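Local coordinates for protein sensory box histidine kinase/response regulator (Burkholderia thailandensis, PDB 3MR0) that probably acts as a sensor kinase in a two-component phosphorelay, the piece described here being its PAS sensory domain, at residues G43-D46 / H47-P50; P62-R65 / A66-L69; L105-S108 / A109-Y113. All coordinates share one frame; numbering follows the deposited sequence.

Contact 1: residues G43-D46 / H47-P50; sequences GYED and HELP
Glu45 and Glu48 face each other across a tight reversal of the backbone: Glu48 N donates to Glu45 O over 2.8 Å, and their CA atoms lie 5.2 Å apart. The amide reaches that oxygen from above the carbonyl plane, 52° out of it. A second, weak bond runs the other way, from Glu45 N to Glu48 OE1 at 3.2 Å. The Glu48 side chain can make it because it is extended beyond CG (chi2 171°), which carries the carboxylate back past the CB and CG of Glu45. The two carboxylate planes are nearly perpendicular, and their charged oxygens are not in contact. Glu45 OE2 pairs with Lys40 and Asp46 OD1 with Lys39, both on helix 36-41. That helix of the PAS fold ends in a Schellman motif at Gly43, whose positive phi of 94° suits glycine, and the turn lies in the loop leading from it to strand 52-53. Water 1 lies 3.1 Å from Gly43 O and 3.0 Å from Glu48 OE1, placed to donate to either, though it has more acceptors in reach than protons. Beside this polar network, Leu49 places one methyl over a face of the Tyr44 ring in a CH-pi contact. Its CD1 is 3.7 Å from the centroid of the Tyr44 ring but 3.3 Å from Tyr44 CG, displaced toward the CB side.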
loop_
_atom_site.group_PDB
_atom_site.type_symbol
_atom_site.label_atom_id
_atom_site.label_comp_id
_atom_site.label_asym_id
_atom_site.label_seq_id
_atom_site.Cartn_x
_atom_site.Cartn_y
_atom_site.Cartn_z
ATOM N N GLY A 43 2.089 -8.763 -8.557
ATOM C CA GLY A 43 2.683 -9.780 -9.404
ATOM C C GLY A 43 1.659 -10.612 -10.147
ATOM O O GLY A 43 2.014 -11.647 -10.701
ATOM N N TYR A 44 0.400 -10.169 -10.167
ATOM C CA TYR A 44 -0.692 -10.963 -10.736
ATOM C C TYR A 44 -1.284 -10.352 -11.994
ATOM O O TYR A 44 -1.561 -9.159 -12.036
ATOM C CB TYR A 44 -1.818 -11.149 -9.721
ATOM C CG TYR A 44 -1.456 -12.007 -8.522
ATOM C CD1 TYR A 44 -1.773 -13.357 -8.478
ATOM C CD2 TYR A 44 -0.800 -11.450 -7.428
ATOM C CE1 TYR A 44 -1.435 -14.126 -7.384
ATOM C CE2 TYR A 44 -0.459 -12.212 -6.326
ATOM C CZ TYR A 44 -0.772 -13.551 -6.309
ATOM O OH TYR A 44 -0.420 -14.294 -5.203
ATOM N N GLU A 45 -1.490 -11.174 -13.018
ATOM C CA GLU A 45 -2.220 -10.713 -14.195
ATOM C C GLU A 45 -3.679 -10.438 -13.839
ATOM O O GLU A 45 -4.224 -11.009 -12.894
ATOM C CB GLU A 45 -2.157 -11.736 -15.330
ATOM C CG GLU A 45 -0.805 -11.865 -15.980
ATOM C CD GLU A 45 -0.243 -10.532 -16.490
ATOM O OE1 GLU A 45 -1.021 -9.642 -16.895
ATOM O OE2 GLU A 45 0.998 -10.385 -16.498
ATOM N N ASP A 46 -4.318 -9.586 -14.637
ATOM C CA ASP A 46 -5.684 -9.129 -14.391
ATOM C C ASP A 46 -6.636 -10.292 -14.081
ATOM O O ASP A 46 -7.463 -10.208 -13.194
ATOM C CB ASP A 46 -6.154 -8.317 -15.611
ATOM C CG ASP A 46 -7.452 -7.554 -15.366
ATOM O OD1 ASP A 46 -7.882 -7.407 -14.193
ATOM O OD2 ASP A 46 -8.032 -7.085 -16.370
ATOM N N HIS A 47 -6.487 -11.387 -14.808
ATOM C CA HIS A 47 -7.366 -12.543 -14.659
ATOM C C HIS A 47 -6.971 -13.498 -13.537
ATOM O O HIS A 47 -7.719 -14.422 -13.225
ATOM C CB HIS A 47 -7.415 -13.340 -15.972
ATOM C CG HIS A 47 -6.225 -14.233 -16.182
ATOM N ND1 HIS A 47 -5.141 -13.863 -16.947
ATOM C CD2 HIS A 47 -5.956 -15.481 -15.731
ATOM C CE1 HIS A 47 -4.260 -14.846 -16.960
ATOM N NE2 HIS A 47 -4.729 -15.838 -16.228
ATOM N N GLU A 48 -5.792 -13.304 -12.951
ATOM C CA GLU A 48 -5.326 -14.176 -11.872
ATOM C C GLU A 48 -5.847 -13.779 -10.484
ATOM O O GLU A 48 -5.450 -14.356 -9.474
ATOM C CB GLU A 48 -3.808 -14.227 -11.862
ATOM C CG GLU A 48 -3.235 -14.805 -13.115
ATOM C CD GLU A 48 -1.746 -14.637 -13.171
ATOM O OE1 GLU A 48 -1.155 -14.258 -12.154
ATOM O OE2 GLU A 48 -1.159 -14.874 -14.239
ATOM N N LEU A 49 -6.729 -12.791 -10.450
ATOM C CA LEU A 49 -7.397 -12.361 -9.234
ATOM C C LEU A 49 -8.622 -11.569 -9.682
ATOM O O LEU A 49 -8.542 -10.810 -10.651
ATOM C CB LEU A 49 -6.477 -11.460 -8.407
ATOM C CG LEU A 49 -5.198 -12.022 -7.784
ATOM C CD1 LEU A 49 -4.303 -10.900 -7.281
ATOM C CD2 LEU A 49 -5.544 -12.967 -6.657
ATOM N N PRO A 50 -9.762 -11.726 -8.988
ATOM C CA PRO A 50 -11.032 -11.024 -9.285
ATOM C C PRO A 50 -10.988 -9.517 -9.011
ATOM O O PRO A 50 -10.205 -9.101 -8.169
ATOM C CB PRO A 50 -12.025 -11.680 -8.332
ATOM C CG PRO A 50 -11.384 -12.962 -7.964
ATOM C CD PRO A 50 -9.923 -12.717 -7.925
HETATM O O HOH W 1 1.497 -13.348 -13.205
#

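Contact 2: residues P62-R65 / A66-L69; sequences PDDR and ARVL
Asp64 lies alongside Arg67, the two side chains pointing the same way, and its OD1 meets Arg67 NH2 at 2.9 Å in a salt bridge. The carboxylate oxygen sits at the edge of the guanidinium, in its plane, while the two flat groups are turned 77° against each other. With an N-H...O angle of 146°, the hydrogen-bond component is weak. The Arg67 chain runs extended to CG and CD and then bends at chi3 (43°), which folds the guanidinium back toward the aspartate one turn earlier. On the backbone, Val68 N donates to Asp64 O at 2.9 Å and Leu69 N to Arg65 O at 3.0 Å, two successive i to i+4 bonds of the first helical turn. Val68 CG2 tucks against the first of these carbonyls, 3.3 Å from Asp64 O. In the conformer described, the Leu69 side chain lies alongside that of Arg65. Ahead of the helix, water 2 accepts from Ala66 N and donates to Pro62 O at 2.9 Å, linking the approach to the first turn. Residues 62-64 lead into helix 65-78, which lies against strand 82-89 of the PAS sheet: Val68 packs on Tyr82 and Tyr86, Asp64 OD1 has its stronger partner, a salt bridge, in Arg87 of that strand, and Arg67 NH1 donates to Glu85 O.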
loop_
_atom_site.group_PDB
_atom_site.type_symbol
_atom_site.label_atom_id
_atom_site.label_comp_id
_atom_site.label_asym_id
_atom_site.label_seq_id
_atom_site.Cartn_x
_atom_site.Cartn_y
_atom_site.Cartn_z
ATOM N N PRO A 62 6.003 -9.736 7.928
ATOM C CA PRO A 62 5.894 -9.791 9.393
ATOM C C PRO A 62 6.471 -8.590 10.131
ATOM O O PRO A 62 5.878 -8.213 11.126
ATOM C CB PRO A 62 6.674 -11.056 9.766
ATOM C CG PRO A 62 7.383 -11.490 8.488
ATOM C CD PRO A 62 6.510 -11.001 7.378
ATOM N N ASP A 63 7.579 -8.007 9.676
ATOM C CA ASP A 63 8.172 -6.859 10.376
ATOM C C ASP A 63 7.385 -5.545 10.264
ATOM O O ASP A 63 7.499 -4.681 11.129
ATOM C CB ASP A 63 9.621 -6.634 9.946
ATOM C CG ASP A 63 10.562 -7.601 10.586
ATOM O OD1 ASP A 63 10.097 -8.467 11.349
ATOM O OD2 ASP A 63 11.774 -7.502 10.323
ATOM N N ASP A 64 6.579 -5.409 9.211
ATOM C CA ASP A 64 5.823 -4.181 8.965
ATOM C C ASP A 64 4.370 -4.225 9.443
ATOM O O ASP A 64 3.710 -3.189 9.538
ATOM C CB ASP A 64 5.822 -3.870 7.463
ATOM C CG ASP A 64 7.212 -3.617 6.925
ATOM O OD1 ASP A 64 8.070 -3.116 7.705
ATOM O OD2 ASP A 64 7.444 -3.926 5.723
ATOM N N ARG A 65 3.878 -5.432 9.692
ATOM C CA ARG A 65 2.482 -5.696 10.015
ATOM C C ARG A 65 1.942 -4.758 11.087
ATOM O O ARG A 65 0.920 -4.121 10.900
ATOM C CB ARG A 65 2.321 -7.171 10.428
ATOM C CG ARG A 65 0.880 -7.691 10.584
ATOM C CD ARG A 65 0.691 -9.075 9.921
ATOM N NE ARG A 65 1.620 -10.095 10.429
ATOM C CZ ARG A 65 2.196 -11.059 9.696
ATOM N NH1 ARG A 65 1.977 -11.154 8.380
ATOM N NH2 ARG A 65 3.006 -11.936 10.287
ATOM N N ALA A 66 2.633 -4.655 12.208
ATOM C CA ALA A 66 2.146 -3.829 13.303
ATOM C C ALA A 66 2.137 -2.365 12.911
ATOM O O ALA A 66 1.162 -1.669 13.140
ATOM C CB ALA A 66 2.995 -4.047 14.533
ATOM N N ARG A 67 3.228 -1.900 12.313
ATOM C CA ARG A 67 3.339 -0.505 11.927
ATOM C C ARG A 67 2.201 -0.108 10.994
ATOM O O ARG A 67 1.570 0.948 11.168
ATOM C CB ARG A 67 4.682 -0.260 11.237
ATOM C CG ARG A 67 4.981 1.208 11.004
ATOM C CD ARG A 67 6.429 1.426 10.626
ATOM N NE ARG A 67 6.892 0.427 9.673
ATOM C CZ ARG A 67 6.721 0.531 8.363
ATOM N NH1 ARG A 67 6.096 1.576 7.868
ATOM N NH2 ARG A 67 7.183 -0.408 7.553
ATOM N N VAL A 68 1.941 -0.952 9.996
ATOM C CA VAL A 68 0.898 -0.679 8.996
ATOM C C VAL A 68 -0.495 -0.659 9.612
ATOM O O VAL A 68 -1.254 0.287 9.402
ATOM C CB VAL A 68 0.939 -1.701 7.825
ATOM C CG1 VAL A 68 -0.257 -1.520 6.891
ATOM C CG2 VAL A 68 2.248 -1.573 7.067
ATOM N N LEU A 69 -0.835 -1.700 10.370
ATOM C CA LEU A 69 -2.154 -1.781 10.983
ATOM C C LEU A 69 -2.365 -0.589 11.902
ATOM O O LEU A 69 -3.449 -0.015 11.950
ATOM C CB LEU A 69 -2.330 -3.071 11.783
ATOM C CG LEU A 69 -2.129 -4.452 11.157
ATOM C CD1 LEU A 69 -2.181 -5.513 12.248
ATOM C CD2 LEU A 69 -3.150 -4.760 10.070
HETATM O O HOH W 2 5.353 -5.752 12.613
#

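Contact 3: residues L105-S108 / A109-Y113; sequences LWNS and AGEPY
Ala109 and Asn107 meet in the loop of a beta hairpin of the type I + G1 bulge class, whose turn from Asn107 to Gly110 joins strands 95-106 and 112-121 of the antiparallel PAS sheet. Ala109 N approaches Asn107 OD1 at 2.8 Å, although the N-H...O angle of 127° makes the bond weak. Gly110, with positive phi at the bulge position, closes the turn by donating its N to Asn107 O at 3.1 Å. Glu111 N then reaches Asn107 OD1 from above the amide plane, so OD1 accepts two backbone N-H groups, one of them weakly, which fixes the rotation of the amide. Asn107 can do so because its CG stands between its own N and carbonyl carbon (chi1 71°), folding the amide over the turn. Glu111 O in turn accepts from Asn107 N, in the carbonyl plane, and lies 3.0 Å from Trp106 CA in a CA-H...O contact. Pro112 forms the non-hydrogen-bonded pair with Trp106; its CG lies 3.8 Å from both Trp106 NE1 and Trp106 CD1, on the same sheet face as the indole. The indole N-H donates to Leu76 O of helix 65-78, and the Trp106 side chain is about 3 Å from a bound PG5 at the nearest atoms. Tyr113 N donates to Leu105 O, the bond on the other side of the Trp106-Pro112 pair. The Tyr113 ring turns back across Leu105, whose CB lies over the face, 3.9 Å from the ring centroid, while water 3 links Tyr113 OH to Trp106 O, donating to the latter at 2.8 Å.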
loop_
_atom_site.group_PDB
_atom_site.type_symbol
_atom_site.label_atom_id
_atom_site.label_comp_id
_atom_site.label_asym_id
_atom_site.label_seq_id
_atom_site.Cartn_x
_atom_site.Cartn_y
_atom_site.Cartn_z
ATOM N N LEU A 105 -13.713 7.746 4.299
ATOM C CA LEU A 105 -14.912 8.565 4.388
ATOM C C LEU A 105 -15.687 8.065 5.578
ATOM O O LEU A 105 -15.866 6.857 5.727
ATOM C CB LEU A 105 -15.754 8.420 3.119
ATOM C CG LEU A 105 -15.123 8.979 1.851
ATOM C CD1 LEU A 105 -15.577 8.173 0.669
ATOM C CD2 LEU A 105 -15.442 10.451 1.666
ATOM N N TRP A 106 -16.138 8.994 6.420
ATOM C CA TRP A 106 -16.893 8.676 7.637
ATOM C C TRP A 106 -18.311 9.201 7.581
ATOM O O TRP A 106 -18.571 10.256 6.999
ATOM C CB TRP A 106 -16.234 9.320 8.850
ATOM C CG TRP A 106 -14.852 8.889 9.080
ATOM C CD1 TRP A 106 -14.432 7.832 9.849
ATOM C CD2 TRP A 106 -13.677 9.500 8.554
ATOM N NE1 TRP A 106 -13.059 7.754 9.826
ATOM C CE2 TRP A 106 -12.569 8.761 9.033
ATOM C CE3 TRP A 106 -13.442 10.610 7.727
ATOM C CZ2 TRP A 106 -11.251 9.096 8.707
ATOM C CZ3 TRP A 106 -12.119 10.925 7.391
ATOM C CH2 TRP A 106 -11.053 10.177 7.884
ATOM N N ASN A 107 -19.226 8.472 8.205
ATOM C CA ASN A 107 -20.592 8.952 8.323
ATOM C C ASN A 107 -20.664 9.952 9.485
ATOM O O ASN A 107 -19.635 10.298 10.064
ATOM C CB ASN A 107 -21.581 7.787 8.437
ATOM C CG ASN A 107 -21.502 7.074 9.760
ATOM O OD1 ASN A 107 -20.825 7.517 10.672
ATOM N ND2 ASN A 107 -22.216 5.970 9.879
ATOM N N SER A 108 -21.854 10.450 9.810
ATOM C CA SER A 108 -21.955 11.468 10.857
ATOM C C SER A 108 -21.676 10.889 12.242
ATOM O O SER A 108 -21.458 11.624 13.206
ATOM C CB SER A 108 -23.305 12.165 10.824
ATOM O OG SER A 108 -24.373 11.252 10.965
ATOM N N ALA A 109 -21.675 9.564 12.328
ATOM C CA ALA A 109 -21.342 8.873 13.563
ATOM C C ALA A 109 -19.827 8.679 13.772
ATOM O O ALA A 109 -19.424 8.057 14.745
ATOM C CB ALA A 109 -22.064 7.540 13.607
ATOM N N GLY A 110 -18.992 9.209 12.873
ATOM C CA GLY A 110 -17.555 8.997 12.944
ATOM C C GLY A 110 -17.023 7.643 12.456
ATOM O O GLY A 110 -15.839 7.341 12.645
ATOM N N GLU A 111 -17.885 6.838 11.819
ATOM C CA GLU A 111 -17.538 5.489 11.385
ATOM C C GLU A 111 -17.117 5.516 9.937
ATOM O O GLU A 111 -17.748 6.204 9.140
ATOM C CB GLU A 111 -18.751 4.576 11.461
ATOM C CG GLU A 111 -19.323 4.279 12.834
ATOM C CD GLU A 111 -20.531 3.328 12.735
ATOM O OE1 GLU A 111 -21.387 3.342 13.659
ATOM O OE2 GLU A 111 -20.624 2.567 11.727
ATOM N N PRO A 112 -16.064 4.754 9.580
ATOM C CA PRO A 112 -15.669 4.674 8.171
ATOM C C PRO A 112 -16.634 3.793 7.357
ATOM O O PRO A 112 -16.989 2.703 7.802
ATOM C CB PRO A 112 -14.261 4.033 8.226
ATOM C CG PRO A 112 -13.841 4.069 9.635
ATOM C CD PRO A 112 -15.084 4.094 10.464
ATOM N N TYR A 113 -17.054 4.264 6.187
ATOM C CA TYR A 113 -17.809 3.414 5.276
ATOM C C TYR A 113 -17.068 3.164 3.988
ATOM O O TYR A 113 -17.433 2.277 3.241
ATOM C CB TYR A 113 -19.185 4.002 4.948
ATOM C CG TYR A 113 -19.161 5.370 4.279
ATOM C CD1 TYR A 113 -19.079 5.505 2.897
ATOM C CD2 TYR A 113 -19.266 6.528 5.035
ATOM C CE1 TYR A 113 -19.080 6.752 2.304
ATOM C CE2 TYR A 113 -19.262 7.760 4.452
ATOM C CZ TYR A 113 -19.172 7.870 3.098
ATOM O OH TYR A 113 -19.165 9.128 2.558
HETATM O O HOH W 3 -18.498 11.059 4.296
#

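How the contacts relate
All three contacts belong to one PAS domain and follow one another along the chain without touching. Contact 1 lies between helix 36-41 and strand 52-53, contact 2 at the start of helix 65-78, and contact 3 at the tip of the hairpin 95-106/112-121. Centres of contacts 1 and 2, and of 2 and 3, are about 25 Å apart; those of 1 and 3 about 31 Å. Nearest atoms of contacts 2 and 3 are about 11 Å apart, and helix 65-78 connects them, since Trp106 bonds to Leu76 near its other end. Four residues of contact 3 line a PG5 site; the Asp64 side chain is about 6 Å from the nearest atom of a bound PG5. This ligand is probably from the crystallisation liquor.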